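Local coordinates for protein GDP-L-fucose synthase (Campylobacter jejuni subsp. jejuni serotype O:2, PDB 7M13) that makes GDP-D-glycero-L-gluco-heptose for the capsular polysaccharide, probably by NADPH-dependent reduction, and belongs to the GDP-fucose synthase subfamily, at residues K17-T22 and I245-L250; V25-K30 and D249-A254; R183-L188 and K340-W345. All coordinates share one frame; numbering follows the deposited sequence.

Contact 1 (K17-T22 and I245-L250); sequences KGTAGT and IHSDDL. With NAP (NADP nicotinamide-adenine-dinucleotide phosphate), chain E.
Leu250 reaches across to Ala20 with the fork of its side chain. Its CB already heads for the helix that begins at Thr19, and with CG anti to the backbone N (chi1 179°) the two methyls come up on the alanine together: CD1 lies 4.1 Å from Ala20 CB and CD2 4.0 Å from the same carbon. Beyond the two segments the leucine also rests on Leu170 and Phe109, so its fork belongs to the buried layer beside the cofactor.

The second touch is between Thr19 and Ser247. Ser247 CB lies 4.1 Å from Thr19 O and 4.2 Å from Thr19 CG2, while OG1 of the threonine points back to the phosphate side. A water closes the polar seam: it donates to Thr19 O and accepts from Ser247 OG, tying a carbonyl of the first helical turn to the opening residue of helix 247-260.

What the contact backs is the pyrophosphate of NADP. Thr19 N donates to O2A of NAP at 3.0 Å, and Ala20 N to O2N of NAP at 2.8 Å, the latter almost straight at 176°. Gly18 sits just before the helix with CA only 3.3 Å from O5B of NAP, and its carbonyl O takes both N and OG1 of Thr22, which approach from opposite faces of the carbonyl plane and tie down the first turn.

This is the glycine-rich turn of the Rossmann fold, here Gly15-x-x-Gly18-x-x-Gly21 as in extended short-chain dehydrogenases, presenting a helix N-terminus to the cofactor phosphates.

Contact 2 (V25-K30 and D249-A254); sequences VENLQK and DLADVA
Asn27 lays its side chain along the methyl of Ala251, and that one methyl meets three of its atoms: ND2 of Asn27 is 3.7 Å from Ala251 CB, with Asn27 CB and CG hardly farther. Both CB atoms point across the gap, and the small alanine lets the helices draw together until the CA atoms of Asn27 and Ala251 are 6.6 Å apart.

The amide is turned by what it binds on its nitrogen. ND2 donates to Ala23 O, one turn back in its own helix, and to Asp248 OD1 on the other helix, which directs OD1 toward Asp252. In the conformer modelled here, one of two for Asp252, the side chains cross at about a right angle, amide and carboxylate planes 80° apart. A water lies 2.9 Å from Asn27 OD1 and may donate to it; its link to Asp252 is doubtful. In this conformer the carboxylate also forms a salt bridge with Arg31.

Deeper in, Ala251 and Ala254 press on Leu24 of helix 19-30. Ala254 also meets Phe109 of strand 105-111, and Ala20 of helix 19-30 touches Leu170 of strand 162-171, so both helices pack beside the central sheet.

Contact 3 (R183-L188 and K340-W345); sequences RVLPAL and KMMYEW. With NAP (NADP nicotinamide-adenine-dinucleotide phosphate), chain E.
Met342 lays its thioether over Leu185 and Pro186, SD on the proline and CE on the leucine, and the tight packing here depends on that one side chain. It runs out straight from the backbone, CG anti to the N (chi1 -175°), then bends at the last bond (chi3 54°), which brings the methyl round to the leucine. SD of Met342 sits 4.0 Å from Pro186 CG and slightly farther from the proline CA, the two side chains at about a right angle; CE of Met342 touches Leu185 CG, also at 4.0 Å, and lies close to the Leu185 carbonyl. Pro186 and Met342 are also the nearest pair along the backbones, their CA atoms 7.9 Å from each other. Tyr171, from strand 162-171, touches all three residues, and Phe177 adds to the cover on the methionine. Tyr343, buried on another face of helix 335-347, makes a further polar link with its OH, to His193 and Lys196 on helix 184-199.

Away from the methionine the contact loosens. Lys340 and Glu344 lie on the exposed side of helix 335-347, where Glu344 OE1 pairs with Lys347.

At the other end of the 183-188 segment, Arg183 stretches out to the cofactor. NH1 donates to O1A of NAP at 2.8 Å, the oxygen lying in the guanidinium plane at its edge, and NH2 to O1N of NAP at 3.2 Å, so one arginine spans both phosphates. The contact thus joins the C-terminal helix to helix 184-199, whose N-cap residue is an arginine that grips the pyrophosphate of NADP in this Rossmann-type reductase.

Contacts 1 and 2 follow one helix pair, 19-30 with 247-260, from the cofactor end outward; their centres are 8 Å apart, and they touch through Asp248 OD1 and Asn27 ND2, 3.0 Å from each other. Contact 3 reaches the same NADP from another direction, its centre 13 Å from that of contact 1. The pyrophosphate oxygens are shared out: contact 1 supplies backbone N-H groups to O2A and O2N, contact 3 the guanidinium to O1A and O1N. The two also touch directly, Met341 CE packing on Asp248 OD2 at 3.6 Å. Contact 2 has no touch with contact 3, their nearest atoms being about 7 Å apart.

Contact 1 (K17-T22 and I245-L250)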
loop_
_atom_site.group_PDB
_atom_site.type_symbol
_atom_site.label_atom_id
_atom_site.label_comp_id
_atom_site.label_asym_id
_atom_site.label_seq_id
_atom_site.Cartn_x
_atom_site.Cartn_y
_atom_site.Cartn_z
ATOM N N LYS B 17 19.760 -14.193 8.053
ATOM C CA LYS B 17 20.674 -14.944 7.144
ATOM C C LYS B 17 20.872 -14.219 5.812
ATOM O O LYS B 17 21.719 -14.636 5.024
ATOM C CB LYS B 17 20.166 -16.370 6.926
ATOM C CG LYS B 17 20.054 -17.209 8.194
ATOM C CD LYS B 17 21.391 -17.447 8.842
ATOM C CE LYS B 17 22.058 -18.727 8.375
ATOM N NZ LYS B 17 21.260 -19.933 8.715
ATOM N N GLY B 18 20.147 -13.142 5.545
ATOM C CA GLY B 18 20.323 -12.381 4.298
ATOM C C GLY B 18 21.518 -11.454 4.371
ATOM O O GLY B 18 22.282 -11.439 5.374
ATOM N N THR B 19 21.767 -10.708 3.313
ATOM C CA THR B 19 23.000 -9.893 3.212
ATOM C C THR B 19 23.028 -8.836 4.331
ATOM O O THR B 19 24.030 -8.724 5.075
ATOM C CB THR B 19 23.129 -9.305 1.812
ATOM O OG1 THR B 19 23.216 -10.416 0.916
ATOM C CG2 THR B 19 24.339 -8.415 1.684
ATOM N N ALA B 20 21.976 -8.035 4.457
ATOM C CA ALA B 20 21.893 -6.983 5.484
ATOM C C ALA B 20 21.840 -7.647 6.857
ATOM O O ALA B 20 22.500 -7.152 7.759
ATOM C CB ALA B 20 20.690 -6.091 5.240
ATOM N N GLY B 21 21.075 -8.721 7.017
ATOM C CA GLY B 21 20.917 -9.328 8.341
ATOM C C GLY B 21 22.246 -9.868 8.828
ATOM O O GLY B 21 22.563 -9.658 10.001
ATOM N N THR B 22 23.007 -10.502 7.941
ATOM C CA THR B 22 24.306 -11.082 8.360
ATOM C C THR B 22 25.218 -9.934 8.792
ATOM O O THR B 22 25.932 -10.070 9.796
ATOM C CB THR B 22 24.930 -11.916 7.246
ATOM O OG1 THR B 22 24.069 -13.012 6.940
ATOM C CG2 THR B 22 26.300 -12.392 7.665
ATOM N N ILE B 245 25.723 0.394 -1.942
ATOM C CA ILE B 245 26.070 0.590 -0.521
ATOM C C ILE B 245 26.556 -0.761 -0.010
ATOM O O ILE B 245 25.895 -1.780 -0.255
ATOM C CB ILE B 245 24.921 1.202 0.315
ATOM C CG1 ILE B 245 25.403 1.536 1.730
ATOM C CG2 ILE B 245 23.675 0.315 0.303
ATOM C CD1 ILE B 245 24.387 2.248 2.614
ATOM N N HIS B 246 27.696 -0.730 0.664
ATOM C CA HIS B 246 28.266 -1.931 1.293
ATOM C C HIS B 246 27.458 -2.230 2.551
ATOM O O HIS B 246 27.156 -1.293 3.307
ATOM C CB HIS B 246 29.744 -1.684 1.571
ATOM C CG HIS B 246 30.486 -2.895 2.011
ATOM N ND1 HIS B 246 30.437 -3.353 3.304
ATOM C CD2 HIS B 246 31.281 -3.751 1.319
ATOM C CE1 HIS B 246 31.189 -4.443 3.405
ATOM N NE2 HIS B 246 31.740 -4.701 2.192
ATOM N N SER B 247 27.257 -3.505 2.836
ATOM C CA SER B 247 26.427 -3.914 3.987
ATOM C C SER B 247 27.040 -3.476 5.328
ATOM O O SER B 247 26.260 -3.330 6.286
ATOM C CB SER B 247 26.126 -5.345 3.923
ATOM O OG SER B 247 27.338 -6.092 3.943
ATOM N N ASP B 248 28.350 -3.231 5.441
ATOM C CA ASP B 248 28.905 -2.656 6.689
ATOM C C ASP B 248 28.445 -1.206 6.858
ATOM O O ASP B 248 28.226 -0.782 8.001
ATOM C CB ASP B 248 30.431 -2.746 6.758
ATOM C CG ASP B 248 30.969 -4.128 7.073
ATOM O OD1 ASP B 248 30.178 -5.005 7.498
ATOM O OD2 ASP B 248 32.190 -4.310 6.872
ATOM N N ASP B 249 28.358 -0.444 5.761
ATOM C CA ASP B 249 27.816 0.928 5.780
ATOM C C ASP B 249 26.313 0.865 6.089
ATOM O O ASP B 249 25.868 1.702 6.879
ATOM C CB ASP B 249 28.139 1.685 4.489
ATOM C CG ASP B 249 29.438 2.505 4.532
ATOM O OD1 ASP B 249 29.869 2.908 5.646
ATOM O OD2 ASP B 249 29.981 2.769 3.446
ATOM N N LEU B 250 25.576 -0.090 5.525
ATOM C CA LEU B 250 24.149 -0.264 5.871
ATOM C C LEU B 250 24.030 -0.567 7.370
ATOM O O LEU B 250 23.235 0.075 8.073
ATOM C CB LEU B 250 23.518 -1.368 5.023
ATOM C CG LEU B 250 22.052 -1.603 5.345
ATOM C CD1 LEU B 250 21.315 -2.145 4.136
ATOM C CD2 LEU B 250 21.893 -2.529 6.538
HETATM P PA NAP E . 18.090 -10.951 1.372
HETATM O O1A NAP E . 17.274 -11.227 0.145
HETATM O O2A NAP E . 19.576 -11.203 1.283
HETATM O O5B NAP E . 17.585 -11.774 2.610
HETATM C C5B NAP E . 16.200 -11.804 2.951
HETATM C C4B NAP E . 16.063 -12.734 4.115
HETATM O O4B NAP E . 14.676 -12.695 4.528
HETATM C C3B NAP E . 16.395 -14.209 3.805
HETATM O O3B NAP E . 17.359 -14.685 4.738
HETATM C C2B NAP E . 15.042 -14.905 3.894
HETATM O O2B NAP E . 15.107 -16.221 4.447
HETATM C C1B NAP E . 14.290 -14.009 4.871
HETATM N N9A NAP E . 12.857 -14.146 4.718
HETATM C C8A NAP E . 12.100 -13.891 3.616
HETATM N N7A NAP E . 10.839 -14.223 3.746
HETATM C C5A NAP E . 10.761 -14.745 5.020
HETATM C C6A NAP E . 9.688 -15.290 5.747
HETATM N N6A NAP E . 8.452 -15.442 5.260
HETATM N N1A NAP E . 9.961 -15.731 6.995
HETATM C C2A NAP E . 11.207 -15.610 7.473
HETATM N N3A NAP E . 12.294 -15.121 6.872
HETATM C C4A NAP E . 11.997 -14.710 5.632
HETATM O O3 NAP E . 17.845 -9.435 1.812
HETATM P PN NAP E . 18.814 -8.193 1.646
HETATM O O1N NAP E . 19.296 -8.165 0.248
HETATM O O2N NAP E . 19.779 -8.254 2.762
HETATM O O5D NAP E . 17.777 -6.983 1.879
HETATM C C5D NAP E . 17.582 -6.439 3.165
HETATM C C4D NAP E . 16.599 -5.310 3.039
HETATM O O4D NAP E . 17.160 -4.261 2.204
HETATM C C3D NAP E . 15.251 -5.692 2.411
HETATM O O3D NAP E . 14.183 -4.942 3.005
HETATM C C2D NAP E . 15.473 -5.306 0.975
HETATM O O2D NAP E . 14.268 -5.132 0.237
HETATM C C1D NAP E . 16.263 -4.021 1.121
HETATM N N1N NAP E . 16.997 -3.704 -0.124
HETATM C C2N NAP E . 17.963 -4.534 -0.621
HETATM C C3N NAP E . 18.558 -4.267 -1.808
HETATM C C7N NAP E . 19.604 -5.141 -2.403
HETATM O O7N NAP E . 20.225 -4.737 -3.407
HETATM N N7N NAP E . 19.835 -6.317 -1.825
HETATM C C4N NAP E . 18.221 -3.058 -2.533
HETATM C C5N NAP E . 17.224 -2.204 -1.928
HETATM C C6N NAP E . 16.619 -2.570 -0.840
HETATM P P2B NAP E . 15.579 -17.469 3.532
HETATM O O1X NAP E . 17.070 -17.303 3.444
HETATM O O2X NAP E . 14.866 -17.437 2.253
HETATM O O3X NAP E . 15.154 -18.698 4.358
HETATM O O HOH W 1 26.626 -9.015 4.398
#

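Contact 2 (V25-K30 and D249-A254)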
loop_
_atom_site.group_PDB
_atom_site.type_symbol
_atom_site.label_atom_id
_atom_site.label_comp_id
_atom_site.label_asym_id
_atom_site.label_seq_id
_atom_site.Cartn_x
_atom_site.Cartn_y
_atom_site.Cartn_z
ATOM N N VAL B 25 24.137 -8.596 12.246
ATOM C CA VAL B 25 24.533 -9.537 13.332
ATOM C C VAL B 25 26.019 -9.317 13.614
ATOM O O VAL B 25 26.372 -9.125 14.777
ATOM C CB VAL B 25 24.234 -11.003 13.008
ATOM C CG1 VAL B 25 24.870 -11.907 14.066
ATOM C CG2 VAL B 25 22.755 -11.324 12.902
ATOM N N GLU B 26 26.866 -9.342 12.588
ATOM C CA GLU B 26 28.343 -9.236 12.813
ATOM C C GLU B 26 28.728 -7.880 13.409
ATOM O O GLU B 26 29.591 -7.823 14.308
ATOM C CB GLU B 26 29.094 -9.499 11.512
ATOM C CG GLU B 26 29.018 -10.948 11.090
ATOM C CD GLU B 26 29.653 -11.229 9.738
ATOM O OE1 GLU B 26 29.963 -10.245 9.001
ATOM O OE2 GLU B 26 29.795 -12.428 9.409
ATOM N N ASN B 27 28.193 -6.782 12.897
ATOM C CA ASN B 27 28.527 -5.416 13.347
ATOM C C ASN B 27 28.000 -5.184 14.777
ATOM O O ASN B 27 28.706 -4.576 15.583
ATOM C CB ASN B 27 27.987 -4.380 12.371
ATOM C CG ASN B 27 28.965 -4.170 11.244
ATOM O OD1 ASN B 27 29.944 -3.456 11.452
ATOM N ND2 ASN B 27 28.791 -4.869 10.133
ATOM N N LEU B 28 26.813 -5.684 15.125
ATOM C CA LEU B 28 26.302 -5.571 16.511
ATOM C C LEU B 28 27.229 -6.356 17.464
ATOM O O LEU B 28 27.599 -5.756 18.458
ATOM C CB LEU B 28 24.868 -6.089 16.546
ATOM C CG LEU B 28 23.857 -5.127 15.938
ATOM C CD1 LEU B 28 22.570 -5.857 15.676
ATOM C CD2 LEU B 28 23.631 -3.927 16.848
ATOM N N GLN B 29 27.563 -7.600 17.131
ATOM C CA GLN B 29 28.443 -8.436 18.008
ATOM C C GLN B 29 29.767 -7.685 18.196
ATOM O O GLN B 29 30.294 -7.607 19.347
ATOM C CB GLN B 29 28.560 -9.832 17.426
ATOM C CG GLN B 29 27.305 -10.655 17.663
ATOM C CD GLN B 29 27.280 -11.982 16.945
ATOM O OE1 GLN B 29 27.965 -12.191 15.942
ATOM N NE2 GLN B 29 26.426 -12.865 17.417
ATOM N N LYS B 30 30.308 -7.105 17.133
ATOM C CA LYS B 30 31.649 -6.461 17.202
ATOM C C LYS B 30 31.624 -5.263 18.165
ATOM O O LYS B 30 32.699 -4.857 18.681
ATOM C CB LYS B 30 32.134 -6.058 15.808
ATOM C CG LYS B 30 33.506 -5.391 15.804
ATOM C CD LYS B 30 33.876 -4.662 14.522
ATOM C CE LYS B 30 35.350 -4.315 14.470
ATOM N NZ LYS B 30 35.854 -4.429 13.084
ATOM N N ASP B 249 28.358 -0.444 5.761
ATOM C CA ASP B 249 27.816 0.928 5.780
ATOM C C ASP B 249 26.313 0.865 6.089
ATOM O O ASP B 249 25.868 1.702 6.879
ATOM C CB ASP B 249 28.139 1.685 4.489
ATOM C CG ASP B 249 29.438 2.505 4.532
ATOM O OD1 ASP B 249 29.869 2.908 5.646
ATOM O OD2 ASP B 249 29.981 2.769 3.446
ATOM N N LEU B 250 25.576 -0.090 5.525
ATOM C CA LEU B 250 24.149 -0.264 5.871
ATOM C C LEU B 250 24.030 -0.567 7.370
ATOM O O LEU B 250 23.235 0.075 8.073
ATOM C CB LEU B 250 23.518 -1.368 5.023
ATOM C CG LEU B 250 22.052 -1.603 5.345
ATOM C CD1 LEU B 250 21.315 -2.145 4.136
ATOM C CD2 LEU B 250 21.893 -2.529 6.538
ATOM N N ALA B 251 24.846 -1.491 7.890
ATOM C CA ALA B 251 24.772 -1.823 9.324
ATOM C C ALA B 251 25.109 -0.581 10.145
ATOM O O ALA B 251 24.412 -0.255 11.116
ATOM C CB ALA B 251 25.686 -2.972 9.629
ATOM N N ASP B 252 26.150 0.160 9.755
ATOM C CA ASP B 252 26.569 1.376 10.506
ATOM C C ASP B 252 25.421 2.386 10.568
ATOM O O ASP B 252 25.171 2.928 11.652
ATOM C CB ASP B 252 27.763 2.113 9.893
ATOM C CG ASP B 252 29.108 1.488 10.197
ATOM O OD1 ASP B 252 29.129 0.552 11.026
ATOM O OD2 ASP B 252 30.122 1.958 9.612
ATOM N N VAL B 253 24.773 2.679 9.439
ATOM C CA VAL B 253 23.720 3.733 9.447
ATOM C C VAL B 253 22.487 3.184 10.179
ATOM O O VAL B 253 21.813 3.944 10.851
ATOM C CB VAL B 253 23.370 4.331 8.061
ATOM C CG1 VAL B 253 22.774 3.311 7.106
ATOM C CG2 VAL B 253 22.489 5.556 8.205
ATOM N N ALA B 254 22.209 1.888 10.062
ATOM C CA ALA B 254 21.075 1.294 10.802
ATOM C C ALA B 254 21.306 1.405 12.302
ATOM O O ALA B 254 20.393 1.828 13.052
ATOM C CB ALA B 254 20.856 -0.124 10.344
HETATM O O HOH W 2 30.756 -1.055 9.987
#

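Contact 3 (R183-L188 and K340-W345)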
loop_
_atom_site.group_PDB
_atom_site.type_symbol
_atom_site.label_atom_id
_atom_site.label_comp_id
_atom_site.label_asym_id
_atom_site.label_seq_id
_atom_site.Cartn_x
_atom_site.Cartn_y
_atom_site.Cartn_z
ATOM N N ARG B 183 21.609 -9.438 -8.296
ATOM C CA ARG B 183 22.541 -8.877 -7.289
ATOM C C ARG B 183 23.774 -8.399 -8.041
ATOM O O ARG B 183 24.732 -9.208 -8.189
ATOM C CB ARG B 183 22.828 -9.913 -6.214
ATOM C CG ARG B 183 21.579 -10.231 -5.416
ATOM C CD ARG B 183 21.875 -11.084 -4.230
ATOM N NE ARG B 183 20.612 -11.492 -3.640
ATOM C CZ ARG B 183 20.089 -10.998 -2.520
ATOM N NH1 ARG B 183 18.930 -11.485 -2.099
ATOM N NH2 ARG B 183 20.729 -10.075 -1.810
ATOM N N VAL B 184 23.717 -7.155 -8.527
ATOM C CA VAL B 184 24.541 -6.694 -9.683
ATOM C C VAL B 184 26.015 -6.843 -9.294
ATOM O O VAL B 184 26.773 -7.455 -10.071
ATOM C CB VAL B 184 24.206 -5.248 -10.110
ATOM C CG1 VAL B 184 25.235 -4.682 -11.078
ATOM C CG2 VAL B 184 22.812 -5.150 -10.706
ATOM N N LEU B 185 26.436 -6.273 -8.160
ATOM C CA LEU B 185 27.889 -6.186 -7.863
ATOM C C LEU B 185 28.406 -7.567 -7.472
ATOM O O LEU B 185 29.398 -8.020 -8.032
ATOM C CB LEU B 185 28.160 -5.103 -6.815
ATOM C CG LEU B 185 29.603 -4.623 -6.688
ATOM C CD1 LEU B 185 30.337 -4.646 -8.023
ATOM C CD2 LEU B 185 29.678 -3.236 -6.080
ATOM N N PRO B 186 27.767 -8.334 -6.559
ATOM C CA PRO B 186 28.258 -9.677 -6.250
ATOM C C PRO B 186 28.382 -10.573 -7.487
ATOM O O PRO B 186 29.375 -11.280 -7.565
ATOM C CB PRO B 186 27.226 -10.226 -5.248
ATOM C CG PRO B 186 26.735 -8.961 -4.554
ATOM C CD PRO B 186 26.651 -7.943 -5.675
ATOM N N ALA B 187 27.428 -10.498 -8.415
ATOM C CA ALA B 187 27.406 -11.321 -9.652
ATOM C C ALA B 187 28.517 -10.863 -10.595
ATOM O O ALA B 187 29.174 -11.732 -11.192
ATOM C CB ALA B 187 26.078 -11.232 -10.353
ATOM N N LEU B 188 28.710 -9.549 -10.732
ATOM C CA LEU B 188 29.805 -8.988 -11.558
ATOM C C LEU B 188 31.143 -9.521 -11.028
ATOM O O LEU B 188 31.954 -10.000 -11.845
ATOM C CB LEU B 188 29.732 -7.456 -11.509
ATOM C CG LEU B 188 30.599 -6.723 -12.532
ATOM C CD1 LEU B 188 30.321 -7.207 -13.944
ATOM C CD2 LEU B 188 30.355 -5.228 -12.429
ATOM N N LYS B 340 37.000 -4.937 -2.988
ATOM C CA LYS B 340 38.192 -5.666 -2.481
ATOM C C LYS B 340 37.793 -6.511 -1.263
ATOM O O LYS B 340 38.099 -7.726 -1.275
ATOM C CB LYS B 340 39.318 -4.696 -2.132
ATOM C CG LYS B 340 40.196 -4.263 -3.294
ATOM C CD LYS B 340 41.485 -3.618 -2.821
ATOM C CE LYS B 340 42.470 -3.361 -3.938
ATOM N NZ LYS B 340 42.996 -1.977 -3.883
ATOM N N MET B 341 37.127 -5.910 -0.260
ATOM C CA MET B 341 36.701 -6.630 0.968
ATOM C C MET B 341 35.862 -7.841 0.544
ATOM O O MET B 341 36.054 -8.932 1.117
ATOM C CB MET B 341 35.874 -5.744 1.910
ATOM C CG MET B 341 36.579 -4.486 2.385
ATOM S SD MET B 341 35.396 -3.330 3.180
ATOM C CE MET B 341 35.104 -4.238 4.697
ATOM N N MET B 342 34.924 -7.647 -0.397
ATOM C CA MET B 342 33.970 -8.687 -0.846
ATOM C C MET B 342 34.742 -9.809 -1.567
ATOM O O MET B 342 34.446 -11.001 -1.310
ATOM C CB MET B 342 32.899 -8.080 -1.763
ATOM C CG MET B 342 31.830 -9.076 -2.169
ATOM S SD MET B 342 30.407 -8.350 -3.058
ATOM C CE MET B 342 31.225 -7.492 -4.402
ATOM N N TYR B 343 35.725 -9.464 -2.405
ATOM C CA TYR B 343 36.512 -10.470 -3.179
ATOM C C TYR B 343 37.363 -11.312 -2.220
ATOM O O TYR B 343 37.414 -12.541 -2.383
ATOM C CB TYR B 343 37.387 -9.827 -4.261
ATOM C CG TYR B 343 37.953 -10.822 -5.252
ATOM C CD1 TYR B 343 37.163 -11.825 -5.796
ATOM C CD2 TYR B 343 39.285 -10.766 -5.647
ATOM C CE1 TYR B 343 37.674 -12.748 -6.696
ATOM C CE2 TYR B 343 39.813 -11.686 -6.543
ATOM C CZ TYR B 343 39.004 -12.674 -7.074
ATOM O OH TYR B 343 39.500 -13.579 -7.964
ATOM N N GLU B 344 38.001 -10.684 -1.232
ATOM C CA GLU B 344 38.815 -11.411 -0.224
ATOM C C GLU B 344 37.931 -12.477 0.434
ATOM O O GLU B 344 38.371 -13.639 0.508
ATOM C CB GLU B 344 39.429 -10.443 0.786
ATOM C CG GLU B 344 40.479 -9.530 0.170
ATOM C CD GLU B 344 41.668 -10.253 -0.449
ATOM O OE1 GLU B 344 41.684 -10.420 -1.689
ATOM O OE2 GLU B 344 42.577 -10.646 0.313
ATOM N N TRP B 345 36.715 -12.124 0.867
ATOM C CA TRP B 345 35.799 -13.106 1.503
ATOM C C TRP B 345 35.412 -14.164 0.469
ATOM O O TRP B 345 35.340 -15.355 0.841
ATOM C CB TRP B 345 34.549 -12.470 2.128
ATOM C CG TRP B 345 33.766 -13.487 2.905
ATOM C CD1 TRP B 345 34.140 -14.062 4.086
ATOM C CD2 TRP B 345 32.528 -14.120 2.524
ATOM N NE1 TRP B 345 33.207 -14.979 4.485
ATOM C CE2 TRP B 345 32.204 -15.035 3.551
ATOM C CE3 TRP B 345 31.652 -13.989 1.442
ATOM C CZ2 TRP B 345 31.046 -15.811 3.519
ATOM C CZ3 TRP B 345 30.505 -14.757 1.410
ATOM C CH2 TRP B 345 30.210 -15.656 2.435
HETATM P PA NAP E . 18.090 -10.951 1.372
HETATM O O1A NAP E . 17.274 -11.227 0.145
HETATM O O2A NAP E . 19.576 -11.203 1.283
HETATM O O5B NAP E . 17.585 -11.774 2.610
HETATM C C5B NAP E . 16.200 -11.804 2.951
HETATM C C4B NAP E . 16.063 -12.734 4.115
HETATM O O4B NAP E . 14.676 -12.695 4.528
HETATM C C3B NAP E . 16.395 -14.209 3.805
HETATM O O3B NAP E . 17.359 -14.685 4.738
HETATM C C2B NAP E . 15.042 -14.905 3.894
HETATM O O2B NAP E . 15.107 -16.221 4.447
HETATM C C1B NAP E . 14.290 -14.009 4.871
HETATM N N9A NAP E . 12.857 -14.146 4.718
HETATM C C8A NAP E . 12.100 -13.891 3.616
HETATM N N7A NAP E . 10.839 -14.223 3.746
HETATM C C5A NAP E . 10.761 -14.745 5.020
HETATM C C6A NAP E . 9.688 -15.290 5.747
HETATM N N6A NAP E . 8.452 -15.442 5.260
HETATM N N1A NAP E . 9.961 -15.731 6.995
HETATM C C2A NAP E . 11.207 -15.610 7.473
HETATM N N3A NAP E . 12.294 -15.121 6.872
HETATM C C4A NAP E . 11.997 -14.710 5.632
HETATM O O3 NAP E . 17.845 -9.435 1.812
HETATM P PN NAP E . 18.814 -8.193 1.646
HETATM O O1N NAP E . 19.296 -8.165 0.248
HETATM O O2N NAP E . 19.779 -8.254 2.762
HETATM O O5D NAP E . 17.777 -6.983 1.879
HETATM C C5D NAP E . 17.582 -6.439 3.165
HETATM C C4D NAP E . 16.599 -5.310 3.039
HETATM O O4D NAP E . 17.160 -4.261 2.204
HETATM C C3D NAP E . 15.251 -5.692 2.411
HETATM O O3D NAP E . 14.183 -4.942 3.005
HETATM C C2D NAP E . 15.473 -5.306 0.975
HETATM O O2D NAP E . 14.268 -5.132 0.237
HETATM C C1D NAP E . 16.263 -4.021 1.121
HETATM N N1N NAP E . 16.997 -3.704 -0.124
HETATM C C2N NAP E . 17.963 -4.534 -0.621
HETATM C C3N NAP E . 18.558 -4.267 -1.808
HETATM C C7N NAP E . 19.604 -5.141 -2.403
HETATM O O7N NAP E . 20.225 -4.737 -3.407
HETATM N N7N NAP E . 19.835 -6.317 -1.825
HETATM C C4N NAP E . 18.221 -3.058 -2.533
HETATM C C5N NAP E . 17.224 -2.204 -1.928
HETATM C C6N NAP E . 16.619 -2.570 -0.840
HETATM P P2B NAP E . 15.579 -17.469 3.532
HETATM O O1X NAP E . 17.070 -17.303 3.444
HETATM O O2X NAP E . 14.866 -17.437 2.253
HETATM O O3X NAP E . 15.154 -18.698 4.358
#